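Local structure of putative uncharacterized protein (Jonesia denitrificans, 4KTB) at residues F112-Y117 against L179-A183; V40-P46 against L74-V79; Q57-R63 against N152-L158; R86-V90 against I105-P109. The protein is of unknown function but belongs to the NUDIX hydrolase clan and may hydrolyse diadenosine tetraphosphate (Ap4A) asymmetrically. All blocks are in the same frame, centred on the assembly; numbering follows the deposited sequence.

Interaction 1 of 4, residues F112-Y117 against L179-A183; sequences FTVAEY and LLKQA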
loop_
_atom_site.group_PDB
_atom_site.type_symbol
_atom_site.label_atom_id
_atom_site.label_comp_id
_atom_site.label_asym_id
_atom_site.label_seq_id
_atom_site.Cartn_x
_atom_site.Cartn_y
_atom_site.Cartn_z
ATOM N N PHE A 112 -6.037 3.082 -1.082
ATOM C CA PHE A 112 -4.942 3.568 -1.876
ATOM C C PHE A 112 -4.523 4.944 -1.376
ATOM O O PHE A 112 -3.412 5.397 -1.643
ATOM C CB PHE A 112 -5.288 3.552 -3.363
ATOM C CG PHE A 112 -6.112 4.715 -3.818
ATOM C CD1 PHE A 112 -5.512 5.910 -4.193
ATOM C CD2 PHE A 112 -7.483 4.602 -3.917
ATOM C CE1 PHE A 112 -6.271 6.974 -4.626
ATOM C CE2 PHE A 112 -8.248 5.662 -4.353
ATOM C CZ PHE A 112 -7.641 6.849 -4.708
ATOM N N THR A 113 -5.402 5.610 -0.640
ATOM C CA THR A 113 -5.045 6.883 -0.018
ATOM C C THR A 113 -6.071 7.224 1.017
ATOM O O THR A 113 -7.059 6.522 1.177
ATOM C CB THR A 113 -4.994 8.079 -1.010
ATOM O OG1 THR A 113 -4.341 9.182 -0.383
ATOM C CG2 THR A 113 -6.385 8.544 -1.362
ATOM N N VAL A 114 -5.811 8.307 1.728
ATOM C CA VAL A 114 -6.786 8.890 2.610
ATOM C C VAL A 114 -7.000 10.327 2.169
ATOM O O VAL A 114 -6.058 11.099 2.070
ATOM C CB VAL A 114 -6.335 8.845 4.054
ATOM C CG1 VAL A 114 -7.357 9.535 4.931
ATOM C CG2 VAL A 114 -6.128 7.398 4.510
ATOM N N ALA A 115 -8.250 10.665 1.881
ATOM C CA ALA A 115 -8.609 11.998 1.401
ATOM C C ALA A 115 -9.270 12.757 2.545
ATOM O O ALA A 115 -10.333 12.351 3.043
ATOM C CB ALA A 115 -9.557 11.908 0.232
ATOM N N GLU A 116 -8.655 13.859 2.946
ATOM C CA GLU A 116 -9.115 14.588 4.096
ATOM C C GLU A 116 -9.814 15.852 3.642
ATOM O O GLU A 116 -9.182 16.868 3.376
ATOM C CB GLU A 116 -7.923 14.864 5.002
ATOM C CG GLU A 116 -7.148 13.588 5.278
ATOM C CD GLU A 116 -5.878 13.782 6.095
ATOM O OE1 GLU A 116 -4.906 13.043 5.843
ATOM O OE2 GLU A 116 -5.848 14.642 7.002
ATOM N N TYR A 117 -11.128 15.749 3.518
ATOM C CA TYR A 117 -11.947 16.864 3.099
ATOM C C TYR A 117 -12.123 17.799 4.270
ATOM O O TYR A 117 -12.770 17.449 5.259
ATOM C CB TYR A 117 -13.323 16.389 2.639
ATOM C CG TYR A 117 -13.352 15.396 1.493
ATOM C CD1 TYR A 117 -13.283 14.024 1.734
ATOM C CD2 TYR A 117 -13.506 15.826 0.178
ATOM C CE1 TYR A 117 -13.338 13.116 0.701
ATOM C CE2 TYR A 117 -13.554 14.930 -0.864
ATOM C CZ TYR A 117 -13.472 13.576 -0.597
ATOM O OH TYR A 117 -13.527 12.672 -1.622
ATOM N N LEU A 179 -8.536 13.344 -6.365
ATOM C CA LEU A 179 -8.644 11.999 -5.811
ATOM C C LEU A 179 -8.751 10.991 -6.954
ATOM O O LEU A 179 -8.184 9.895 -6.893
ATOM C CB LEU A 179 -9.848 11.894 -4.876
ATOM C CG LEU A 179 -10.056 10.535 -4.211
ATOM C CD1 LEU A 179 -8.817 10.107 -3.472
ATOM C CD2 LEU A 179 -11.238 10.610 -3.258
ATOM N N LEU A 180 -9.451 11.382 -8.013
ATOM C CA LEU A 180 -9.557 10.535 -9.189
ATOM C C LEU A 180 -8.177 10.309 -9.829
ATOM O O LEU A 180 -7.840 9.194 -10.235
ATOM C CB LEU A 180 -10.537 11.150 -10.183
ATOM C CG LEU A 180 -10.515 10.578 -11.593
ATOM C CD1 LEU A 180 -10.873 9.099 -11.580
ATOM C CD2 LEU A 180 -11.466 11.374 -12.477
ATOM N N LYS A 181 -7.377 11.367 -9.895
ATOM C CA LYS A 181 -6.036 11.270 -10.458
ATOM C C LYS A 181 -5.125 10.416 -9.596
ATOM O O LYS A 181 -4.312 9.642 -10.100
ATOM C CB LYS A 181 -5.423 12.654 -10.607
ATOM C CG LYS A 181 -6.081 13.510 -11.656
ATOM C CD LYS A 181 -5.212 14.712 -11.934
ATOM C CE LYS A 181 -6.005 15.996 -11.794
ATOM N NZ LYS A 181 -5.166 17.219 -11.982
ATOM N N GLN A 182 -5.243 10.583 -8.291
ATOM C CA GLN A 182 -4.531 9.710 -7.373
ATOM C C GLN A 182 -4.933 8.260 -7.600
ATOM O O GLN A 182 -4.105 7.372 -7.524
ATOM C CB GLN A 182 -4.818 10.109 -5.923
ATOM C CG GLN A 182 -4.251 11.449 -5.530
ATOM C CD GLN A 182 -4.685 11.870 -4.146
ATOM O OE1 GLN A 182 -5.580 12.702 -3.991
ATOM N NE2 GLN A 182 -4.056 11.289 -3.124
ATOM N N ALA A 183 -6.209 8.029 -7.902
ATOM C CA ALA A 183 -6.712 6.668 -8.084
ATOM C C ALA A 183 -6.140 6.062 -9.358
ATOM O O ALA A 183 -5.703 4.907 -9.370
ATOM C CB ALA A 183 -8.247 6.652 -8.105
HETATM O O HOH W 1 -4.582 11.821 -0.508
#

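Interaction 2 of 4, residues V40-P46 against L74-V79; sequences VYVDAVP and LVSGRV. With NA (sodium ion), chain E.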
loop_
_atom_site.group_PDB
_atom_site.type_symbol
_atom_site.label_atom_id
_atom_site.label_comp_id
_atom_site.label_asym_id
_atom_site.label_seq_id
_atom_site.Cartn_x
_atom_site.Cartn_y
_atom_site.Cartn_z
ATOM N N VAL A 40 -15.978 9.682 9.581
ATOM C CA VAL A 40 -15.379 8.602 8.797
ATOM C C VAL A 40 -16.182 8.367 7.522
ATOM O O VAL A 40 -17.379 8.074 7.564
ATOM C CB VAL A 40 -15.292 7.292 9.580
ATOM C CG1 VAL A 40 -14.604 6.240 8.741
ATOM C CG2 VAL A 40 -14.521 7.508 10.867
ATOM N N TYR A 41 -15.500 8.500 6.394
ATOM C CA TYR A 41 -16.097 8.379 5.081
ATOM C C TYR A 41 -15.394 7.303 4.281
ATOM O O TYR A 41 -14.309 6.884 4.638
ATOM C CB TYR A 41 -15.955 9.711 4.337
ATOM C CG TYR A 41 -17.192 10.541 4.449
ATOM C CD1 TYR A 41 -17.697 10.885 5.684
ATOM C CD2 TYR A 41 -17.882 10.939 3.322
ATOM C CE1 TYR A 41 -18.848 11.637 5.793
ATOM C CE2 TYR A 41 -19.033 11.690 3.417
ATOM C CZ TYR A 41 -19.507 12.035 4.654
ATOM O OH TYR A 41 -20.653 12.781 4.756
ATOM N N VAL A 42 -16.026 6.868 3.195
ATOM C CA VAL A 42 -15.341 6.099 2.157
ATOM C C VAL A 42 -15.549 6.746 0.794
ATOM O O VAL A 42 -16.572 7.389 0.550
ATOM C CB VAL A 42 -15.818 4.612 2.069
ATOM C CG1 VAL A 42 -15.330 3.782 3.262
ATOM C CG2 VAL A 42 -17.337 4.537 1.922
ATOM N N ASP A 43 -14.560 6.571 -0.075
ATOM C CA ASP A 43 -14.715 6.864 -1.486
ATOM C C ASP A 43 -14.391 5.595 -2.238
ATOM O O ASP A 43 -13.423 4.896 -1.909
ATOM C CB ASP A 43 -13.762 7.976 -1.939
ATOM C CG ASP A 43 -14.218 9.358 -1.511
ATOM O OD1 ASP A 43 -15.065 9.940 -2.204
ATOM O OD2 ASP A 43 -13.716 9.872 -0.491
ATOM N N ALA A 44 -15.222 5.283 -3.222
ATOM C CA ALA A 44 -14.970 4.149 -4.090
ATOM C C ALA A 44 -14.871 4.676 -5.501
ATOM O O ALA A 44 -15.780 5.350 -5.966
ATOM C CB ALA A 44 -16.088 3.151 -3.985
ATOM N N VAL A 45 -13.768 4.369 -6.176
ATOM C CA VAL A 45 -13.631 4.674 -7.596
ATOM C C VAL A 45 -14.075 3.446 -8.392
ATOM O O VAL A 45 -13.427 2.393 -8.342
ATOM C CB VAL A 45 -12.202 5.096 -7.970
ATOM C CG1 VAL A 45 -12.019 5.061 -9.461
ATOM C CG2 VAL A 45 -11.912 6.491 -7.490
ATOM N N PRO A 46 -15.206 3.571 -9.104
ATOM C CA PRO A 46 -15.779 2.395 -9.768
ATOM C C PRO A 46 -15.160 2.198 -11.141
ATOM O O PRO A 46 -15.165 3.135 -11.958
ATOM C CB PRO A 46 -17.266 2.761 -9.910
ATOM C CG PRO A 46 -17.457 4.026 -9.046
ATOM C CD PRO A 46 -16.138 4.709 -9.111
ATOM N N LEU A 74 -17.628 10.536 -7.598
ATOM C CA LEU A 74 -17.234 9.189 -7.228
ATOM C C LEU A 74 -18.319 8.570 -6.351
ATOM O O LEU A 74 -19.344 9.188 -6.068
ATOM C CB LEU A 74 -15.916 9.243 -6.463
ATOM C CG LEU A 74 -14.788 9.899 -7.259
ATOM C CD1 LEU A 74 -13.538 10.076 -6.410
ATOM C CD2 LEU A 74 -14.464 9.045 -8.440
ATOM N N VAL A 75 -18.103 7.344 -5.910
ATOM C CA VAL A 75 -19.035 6.750 -4.970
ATOM C C VAL A 75 -18.505 7.023 -3.563
ATOM O O VAL A 75 -17.405 6.602 -3.212
ATOM C CB VAL A 75 -19.220 5.261 -5.260
ATOM C CG1 VAL A 75 -19.908 4.542 -4.088
ATOM C CG2 VAL A 75 -19.999 5.089 -6.572
ATOM N N SER A 76 -19.283 7.758 -2.772
ATOM C CA SER A 76 -18.750 8.378 -1.566
ATOM C C SER A 76 -19.790 8.526 -0.463
ATOM O O SER A 76 -20.942 8.863 -0.719
ATOM C CB SER A 76 -18.179 9.754 -1.912
ATOM O OG SER A 76 -17.787 10.457 -0.749
ATOM N N GLY A 77 -19.373 8.286 0.772
ATOM C CA GLY A 77 -20.295 8.430 1.873
ATOM C C GLY A 77 -19.760 7.997 3.218
ATOM O O GLY A 77 -18.679 7.417 3.336
ATOM N N ARG A 78 -20.565 8.270 4.231
ATOM C CA ARG A 78 -20.196 8.106 5.619
ATOM C C ARG A 78 -20.160 6.632 5.988
ATOM O O ARG A 78 -20.869 5.823 5.395
ATOM C CB ARG A 78 -21.237 8.836 6.465
ATOM C CG ARG A 78 -20.869 9.042 7.914
ATOM C CD ARG A 78 -21.921 9.913 8.600
ATOM N NE ARG A 78 -23.209 9.232 8.746
ATOM C CZ ARG A 78 -23.535 8.463 9.784
ATOM N NH1 ARG A 78 -22.664 8.266 10.768
ATOM N NH2 ARG A 78 -24.728 7.884 9.836
ATOM N N VAL A 79 -19.322 6.265 6.946
ATOM C CA VAL A 79 -19.388 4.912 7.491
ATOM C C VAL A 79 -20.276 4.970 8.718
ATOM O O VAL A 79 -20.039 5.782 9.602
ATOM C CB VAL A 79 -18.019 4.386 7.902
ATOM C CG1 VAL A 79 -18.174 3.033 8.610
ATOM C CG2 VAL A 79 -17.134 4.222 6.686
HETATM NA NA NA E . -22.982 9.364 -1.604
HETATM O O HOH W 2 -21.823 9.359 -3.667
HETATM O O HOH W 3 -23.409 7.101 -1.396
HETATM O O HOH W 4 -22.318 11.470 -2.151
HETATM O O HOH W 5 -24.874 9.374 -3.737
HETATM O O HOH W 6 -24.113 9.875 0.451
#

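Interaction 3 of 4, residues Q57-R63 against N152-L158; sequences QVGLLLR and NLELTWL. With EDO (1,2-ethanediol), chain P.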
loop_
_atom_site.group_PDB
_atom_site.type_symbol
_atom_site.label_atom_id
_atom_site.label_comp_id
_atom_site.label_asym_id
_atom_site.label_seq_id
_atom_site.Cartn_x
_atom_site.Cartn_y
_atom_site.Cartn_z
ATOM N N GLN A 57 -12.003 1.345 -17.940
ATOM C CA GLN A 57 -12.808 2.554 -17.742
ATOM C C GLN A 57 -13.079 2.876 -16.272
ATOM O O GLN A 57 -12.965 2.013 -15.406
ATOM C CB GLN A 57 -14.141 2.473 -18.488
ATOM C CG GLN A 57 -14.051 2.622 -19.987
ATOM C CD GLN A 57 -15.413 2.538 -20.619
ATOM O OE1 GLN A 57 -16.212 1.657 -20.286
ATOM N NE2 GLN A 57 -15.704 3.472 -21.511
ATOM N N VAL A 58 -13.438 4.131 -16.011
ATOM C CA VAL A 58 -13.872 4.573 -14.681
ATOM C C VAL A 58 -15.319 5.020 -14.774
ATOM O O VAL A 58 -15.730 5.577 -15.796
ATOM C CB VAL A 58 -13.038 5.767 -14.174
ATOM C CG1 VAL A 58 -13.520 6.241 -12.804
ATOM C CG2 VAL A 58 -11.587 5.396 -14.097
ATOM N N GLY A 59 -16.094 4.784 -13.716
ATOM C CA GLY A 59 -17.492 5.177 -13.728
ATOM C C GLY A 59 -17.767 6.443 -12.940
ATOM O O GLY A 59 -17.648 6.442 -11.717
ATOM N N LEU A 60 -18.147 7.514 -13.632
ATOM C CA LEU A 60 -18.533 8.766 -12.976
ATOM C C LEU A 60 -20.044 8.944 -13.007
ATOM O O LEU A 60 -20.675 8.778 -14.049
ATOM C CB LEU A 60 -17.881 9.976 -13.660
ATOM C CG LEU A 60 -16.357 10.013 -13.725
ATOM C CD1 LEU A 60 -15.878 11.343 -14.259
ATOM C CD2 LEU A 60 -15.789 9.763 -12.342
ATOM N N LEU A 61 -20.614 9.284 -11.858
ATOM C CA LEU A 61 -22.038 9.559 -11.760
ATOM C C LEU A 61 -22.253 11.000 -12.150
ATOM O O LEU A 61 -21.420 11.848 -11.860
ATOM C CB LEU A 61 -22.500 9.346 -10.323
ATOM C CG LEU A 61 -22.295 7.927 -9.800
ATOM C CD1 LEU A 61 -22.490 7.869 -8.306
ATOM C CD2 LEU A 61 -23.284 7.019 -10.485
ATOM N N LEU A 62 -23.359 11.290 -12.815
ATOM C CA LEU A 62 -23.715 12.678 -13.065
ATOM C C LEU A 62 -24.878 13.073 -12.158
ATOM O O LEU A 62 -25.834 12.311 -11.997
ATOM C CB LEU A 62 -24.115 12.875 -14.524
ATOM C CG LEU A 62 -24.558 14.292 -14.894
ATOM C CD1 LEU A 62 -23.367 15.149 -15.328
ATOM C CD2 LEU A 62 -25.634 14.255 -15.974
ATOM N N ARG A 63 -24.798 14.255 -11.555
ATOM C CA ARG A 63 -25.907 14.757 -10.752
ATOM C C ARG A 63 -25.904 16.267 -10.592
ATOM O O ARG A 63 -25.035 16.957 -11.118
ATOM C CB ARG A 63 -25.984 14.063 -9.379
ATOM C CG ARG A 63 -24.822 14.280 -8.414
ATOM C CD ARG A 63 -25.214 13.710 -7.042
ATOM N NE ARG A 63 -24.081 13.426 -6.162
ATOM C CZ ARG A 63 -23.844 12.249 -5.584
ATOM N NH1 ARG A 63 -24.659 11.225 -5.778
ATOM N NH2 ARG A 63 -22.789 12.097 -4.802
ATOM N N ASN A 152 -28.737 10.254 -8.603
ATOM C CA ASN A 152 -27.812 10.153 -9.727
ATOM C C ASN A 152 -28.504 10.173 -11.086
ATOM O O ASN A 152 -29.225 9.248 -11.440
ATOM C CB ASN A 152 -26.961 8.900 -9.602
ATOM C CG ASN A 152 -26.039 8.961 -8.429
ATOM O OD1 ASN A 152 -25.367 9.957 -8.233
ATOM N ND2 ASN A 152 -26.021 7.908 -7.618
ATOM N N LEU A 153 -28.264 11.234 -11.843
ATOM C CA LEU A 153 -28.900 11.424 -13.135
ATOM C C LEU A 153 -28.387 10.463 -14.197
ATOM O O LEU A 153 -29.132 10.027 -15.066
ATOM C CB LEU A 153 -28.720 12.874 -13.579
ATOM C CG LEU A 153 -29.499 13.837 -12.679
ATOM C CD1 LEU A 153 -29.067 15.272 -12.892
ATOM C CD2 LEU A 153 -31.009 13.702 -12.910
ATOM N N GLU A 154 -27.116 10.104 -14.109
ATOM C CA GLU A 154 -26.500 9.300 -15.152
ATOM C C GLU A 154 -25.233 8.647 -14.622
ATOM O O GLU A 154 -24.723 9.054 -13.592
ATOM C CB GLU A 154 -26.171 10.190 -16.354
ATOM C CG GLU A 154 -26.034 9.445 -17.674
ATOM C CD GLU A 154 -27.351 9.295 -18.434
ATOM O OE1 GLU A 154 -27.418 9.779 -19.584
ATOM O OE2 GLU A 154 -28.307 8.687 -17.900
ATOM N N LEU A 155 -24.745 7.633 -15.325
ATOM C CA LEU A 155 -23.473 7.005 -15.006
ATOM C C LEU A 155 -22.599 7.030 -16.252
ATOM O O LEU A 155 -23.019 6.579 -17.318
ATOM C CB LEU A 155 -23.690 5.565 -14.554
ATOM C CG LEU A 155 -22.412 4.747 -14.402
ATOM C CD1 LEU A 155 -21.579 5.293 -13.268
ATOM C CD2 LEU A 155 -22.763 3.295 -14.156
ATOM N N THR A 156 -21.387 7.560 -16.133
ATOM C CA THR A 156 -20.541 7.726 -17.312
ATOM C C THR A 156 -19.288 6.856 -17.238
ATOM O O THR A 156 -18.509 6.955 -16.290
ATOM C CB THR A 156 -20.116 9.188 -17.518
ATOM O OG1 THR A 156 -21.228 10.061 -17.270
ATOM C CG2 THR A 156 -19.629 9.385 -18.940
ATOM N N TRP A 157 -19.102 5.997 -18.233
ATOM C CA TRP A 157 -17.895 5.192 -18.304
ATOM C C TRP A 157 -16.923 5.836 -19.269
ATOM O O TRP A 157 -17.220 6.001 -20.449
ATOM C CB TRP A 157 -18.227 3.778 -18.747
ATOM C CG TRP A 157 -19.006 3.024 -17.720
ATOM C CD1 TRP A 157 -20.349 2.786 -17.715
ATOM C CD2 TRP A 157 -18.489 2.427 -16.525
ATOM N NE1 TRP A 157 -20.698 2.062 -16.597
ATOM C CE2 TRP A 157 -19.571 1.836 -15.848
ATOM C CE3 TRP A 157 -17.214 2.334 -15.962
ATOM C CZ2 TRP A 157 -19.412 1.153 -14.639
ATOM C CZ3 TRP A 157 -17.062 1.667 -14.765
ATOM C CH2 TRP A 157 -18.149 1.080 -14.118
ATOM N N LEU A 158 -15.758 6.200 -18.754
ATOM C CA LEU A 158 -14.779 6.938 -19.533
ATOM C C LEU A 158 -13.439 6.235 -19.477
ATOM O O LEU A 158 -13.105 5.637 -18.457
ATOM C CB LEU A 158 -14.617 8.325 -18.939
ATOM C CG LEU A 158 -15.900 9.110 -18.748
ATOM C CD1 LEU A 158 -15.742 10.009 -17.546
ATOM C CD2 LEU A 158 -16.176 9.915 -19.996
HETATM C C1 EDO P . -20.653 2.825 -21.176
HETATM O O1 EDO P . -20.881 1.421 -21.330
HETATM C C2 EDO P . -19.819 3.347 -22.340
HETATM O O2 EDO P . -18.588 2.620 -22.425
HETATM O O HOH W 7 -21.102 11.401 -15.262
#

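Interaction 4 of 4, residues R86-V90 against I105-P109; sequences RDALV and IPASP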
loop_
_atom_site.group_PDB
_atom_site.type_symbol
_atom_site.label_atom_id
_atom_site.label_comp_id
_atom_site.label_asym_id
_atom_site.label_seq_id
_atom_site.Cartn_x
_atom_site.Cartn_y
_atom_site.Cartn_z
ATOM N N ARG A 86 -15.570 -2.077 4.969
ATOM C CA ARG A 86 -15.773 -2.847 3.744
ATOM C C ARG A 86 -17.263 -3.008 3.460
ATOM O O ARG A 86 -17.668 -3.094 2.301
ATOM C CB ARG A 86 -15.068 -4.214 3.806
ATOM C CG ARG A 86 -15.640 -5.203 4.815
ATOM C CD ARG A 86 -14.821 -6.504 4.811
ATOM N NE ARG A 86 -13.394 -6.259 5.062
ATOM C CZ ARG A 86 -12.408 -6.449 4.184
ATOM N NH1 ARG A 86 -11.156 -6.184 4.531
ATOM N NH2 ARG A 86 -12.664 -6.908 2.966
ATOM N N ASP A 87 -18.070 -3.016 4.526
ATOM C CA ASP A 87 -19.529 -3.106 4.423
ATOM C C ASP A 87 -20.146 -1.774 3.986
ATOM O O ASP A 87 -21.114 -1.746 3.233
ATOM C CB ASP A 87 -20.152 -3.513 5.768
ATOM C CG ASP A 87 -19.874 -4.955 6.137
ATOM O OD1 ASP A 87 -19.746 -5.793 5.224
ATOM O OD2 ASP A 87 -19.793 -5.248 7.352
ATOM N N ALA A 88 -19.606 -0.679 4.507
ATOM C CA ALA A 88 -19.981 0.645 4.016
ATOM C C ALA A 88 -19.690 0.740 2.522
ATOM O O ALA A 88 -20.427 1.382 1.783
ATOM C CB ALA A 88 -19.235 1.732 4.763
ATOM N N LEU A 89 -18.619 0.090 2.076
ATOM C CA LEU A 89 -18.284 0.103 0.658
ATOM C C LEU A 89 -19.389 -0.592 -0.120
ATOM O O LEU A 89 -19.890 -0.083 -1.124
ATOM C CB LEU A 89 -16.953 -0.607 0.405
ATOM C CG LEU A 89 -15.692 0.128 0.837
ATOM C CD1 LEU A 89 -14.520 -0.805 0.655
ATOM C CD2 LEU A 89 -15.504 1.421 0.028
ATOM N N VAL A 90 -19.771 -1.764 0.359
ATOM C CA VAL A 90 -20.825 -2.531 -0.282
ATOM C C VAL A 90 -22.106 -1.709 -0.350
ATOM O O VAL A 90 -22.741 -1.592 -1.398
ATOM C CB VAL A 90 -21.109 -3.803 0.504
ATOM C CG1 VAL A 90 -22.341 -4.481 -0.036
ATOM C CG2 VAL A 90 -19.905 -4.747 0.459
ATOM N N ILE A 105 -14.963 -5.951 -3.773
ATOM C CA ILE A 105 -14.429 -5.296 -2.586
ATOM C C ILE A 105 -13.047 -5.870 -2.292
ATOM O O ILE A 105 -12.876 -7.078 -2.265
ATOM C CB ILE A 105 -15.349 -5.498 -1.375
ATOM C CG1 ILE A 105 -16.799 -5.179 -1.751
ATOM C CG2 ILE A 105 -14.908 -4.625 -0.195
ATOM C CD1 ILE A 105 -17.057 -3.703 -2.104
ATOM N N PRO A 106 -12.052 -4.996 -2.079
ATOM C CA PRO A 106 -10.702 -5.522 -1.883
ATOM C C PRO A 106 -10.654 -6.344 -0.617
ATOM O O PRO A 106 -11.315 -6.013 0.368
ATOM C CB PRO A 106 -9.843 -4.263 -1.705
ATOM C CG PRO A 106 -10.691 -3.118 -2.104
ATOM C CD PRO A 106 -12.107 -3.540 -1.889
ATOM N N ALA A 107 -9.885 -7.420 -0.654
ATOM C CA ALA A 107 -9.671 -8.248 0.515
ATOM C C ALA A 107 -9.016 -7.399 1.594
ATOM O O ALA A 107 -9.300 -7.554 2.785
ATOM C CB ALA A 107 -8.805 -9.410 0.154
ATOM N N SER A 108 -8.149 -6.485 1.158
ATOM C CA SER A 108 -7.386 -5.620 2.058
ATOM C C SER A 108 -8.065 -4.307 2.442
ATOM O O SER A 108 -8.526 -3.566 1.572
ATOM C CB SER A 108 -6.060 -5.251 1.416
ATOM O OG SER A 108 -5.331 -4.388 2.273
ATOM N N PRO A 109 -8.079 -4.000 3.749
ATOM C CA PRO A 109 -8.584 -2.725 4.257
ATOM C C PRO A 109 -7.663 -1.540 3.955
ATOM O O PRO A 109 -8.036 -0.410 4.237
ATOM C CB PRO A 109 -8.680 -2.960 5.769
ATOM C CG PRO A 109 -7.664 -3.994 6.050
ATOM C CD PRO A 109 -7.687 -4.904 4.847
#

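Interaction 1 of 4, residues F112-Y117 against L179-A183
Strand 113-117 and the helical segment 179-183, which meet through F112, T113, L179 and A183 among others, run almost exactly antiparallel (175°), their axes 10.2 Å apart. This is alpha-on-beta packing of the kind that builds the alpha/beta/alpha sandwich of NUDIX proteins, here with helix 176-186 lying on the mixed sheet. L179 makes most of the helix's apolar contacts: its CD1 touches CG2 of T113 at 3.6 Å and also CZ of F112, while CD2 turns to CB of A115 and the hydroxyl of Y117. That hydroxyl is hydrogen-bonded to D43 of strand 39-49, on the far side of strand 133-141. F112 holds CG between its backbone N and carbonyl carbon (chi1 81°), which raises the ring beside the helix; CB of Q182 lies at the ring's edge, in its plane, and CZ of F112 is 3.5 Å from CB of A183. All the touching residues are buried, and F126 packs against A115, L179 and Q182 as well. The polar part of the contact goes through one water. It accepts from NE2 of Q182, donates to the backbone O of V114 and is hydrogen-bonded to OG1 of T113, the last at 2.7 Å from the water oxygen.

Interaction 2 of 4, residues V40-P46 against L74-V79
Backbone hydrogen bonds join V42 to G77 and A44 to V75 in both directions, making two hydrogen-bonded pairs of an antiparallel ladder. The shortest is A44 N to V75 O, 2.6 Å, and V42 N to G77 O is nearly as short, with the donor close to the C=O axis of the glycine. A further bond, V79 N to V40 O at 2.7 Å, carries the pairing past the end of strand 75-78. At the non-hydrogen-bonded pair D43-S76, OG of S76 lies 3.1 Å from OD1 of D43, at best a weak bond. The backbone O of S76 binds a sodium ion at 2.3 Å, with five waters around the metal; one of them also accepts from the backbone N of S76.

The Y41 ring lies over the opposing strand: C of G77 is 3.5 Å above its plane toward the rim, and N of R78 is over its centre. Glycine at 77 puts bare backbone under the aromatic face. On the side of V42 and A44, CG2 of V79 meets CG1 of both V40 and V42, and CG of P46 rests on CG2 of V75, 3.7 Å away. V42 and V79 are covered by helix 85-97, whereas D43, V45 and L74 face helix 176-186. Strand 133-141 runs parallel along the other edge of strand 39-49, and S135 hydrogen-bonds OD2 of D43.

Interaction 3 of 4, residues Q57-R63 against N152-L158
V58 with L158 and L60 with T156 are each joined by two backbone hydrogen bonds, the core of an antiparallel ladder between strands 55-64 and 154-158. At L62 the regular pattern breaks: L153 and E154 both face it in a classic beta bulge. The carbonyl of L62 receives L153 N at 2.7 Å and E154 N only weakly, while L62 N approaches E154 O from above its carbonyl plane.

Among polar side chains, NH1 of R63 comes within 2.9 Å of OD1 of N152, their flat groups nearly parallel (19°); the amide nitrogen of N152 is bonded to D96. A water donates to L60 O, but its very short approach to OG1 of T156 is doubtful. Q57 grips an ethanediol molecule, probably from the crystallisation liquor, through NE2, and its OE1 is held by R48.

The aromatic contact is a CH-pi interaction: CA of G59 lies 3.9 Å from the centroid of the six-membered ring of W157, over its face. A CB on G59 would come very close to that ring. An alanine in place of W157 would probably uncover the backbone at G59 and cost R48 its cation-pi partner.

Apolar packing follows both faces, with CD1 of L60 on CD1 of L158 at 3.5 Å and CD2 of L61 on CD1 of L155. Helix 85-97 covers L61 and L155, I168 of helix 166-170 covers L60 and L158, and strands 39-49 and 70-73 continue the sheet beyond strand 55-64.

Interaction 4 of 4, residues R86-V90 against I105-P109
I105 packs against one side of helix 85-97, where L89 and V90 receive its branches. CG2 of I105 lies 3.9 Å from CD1 of L89 and also near CB of R86, while CG1 touches CG2 of V90 at 3.8 Å. CG1 of I105 stands opposite its carbonyl carbon (chi1 -48°), and this turns the longer branch toward V90 and CB of L89. P106 adds a looser contact, its CD 4.4 Å from CD1 of L89; Y138 of strand 133-141 packs on both.

The other half is polar and rests on a single side chain. There the R86 chain, bent at chi3 (56°), reaches over to the carbonyls of the irregular segment 105-109. NH1 donates to A107 O at 2.9 Å, with that oxygen's exact place less sure, and A107 C lies in the guanidinium plane at its edge. NH2 makes only a weak bond to P106 O, 3.1 Å away, and CD of P109 lies alongside NH1. The same NH2 also donates to S52 O of the fourth subunit, whose S52, V55 and H186 pack on I105, A107 and P109. A leucine at R86 is likely to leave the carbonyls of P106 and A107, and that of S52 across the interface, without this donor.

Chemically, then, apolar branches hold I105, well along the loop, against the helix, while the same guanidinium reaches carbonyls of its own loop and of the fourth subunit, so the loop and that interface probably share one donor.

From the N terminus, strand 39-49 enters first. Interaction 2 closes the loop back to it at 74-79, enclosing strands 55-64 and 70-73. Helix 85-97 follows, and interaction 4 folds the loop back on it, closing a span of 14 residues, half of them the rest of the helix, just before 112-117 begins. Strand 113-118 meets helix 176-186 only late in the chain, closing interaction 1. Interaction 3, joining 57-63 to 152-158, crosses both interactions 2 and 1 and holds interaction 4 nested within its span. Interactions 1, 2 and 3 share the mixed sheet: 1 and 2 touch through Y117 and D43, and 2 and 3 through P46 and G59. Interaction 4 joins through helix 85-97, where A88 and L89 meet V79 and V42.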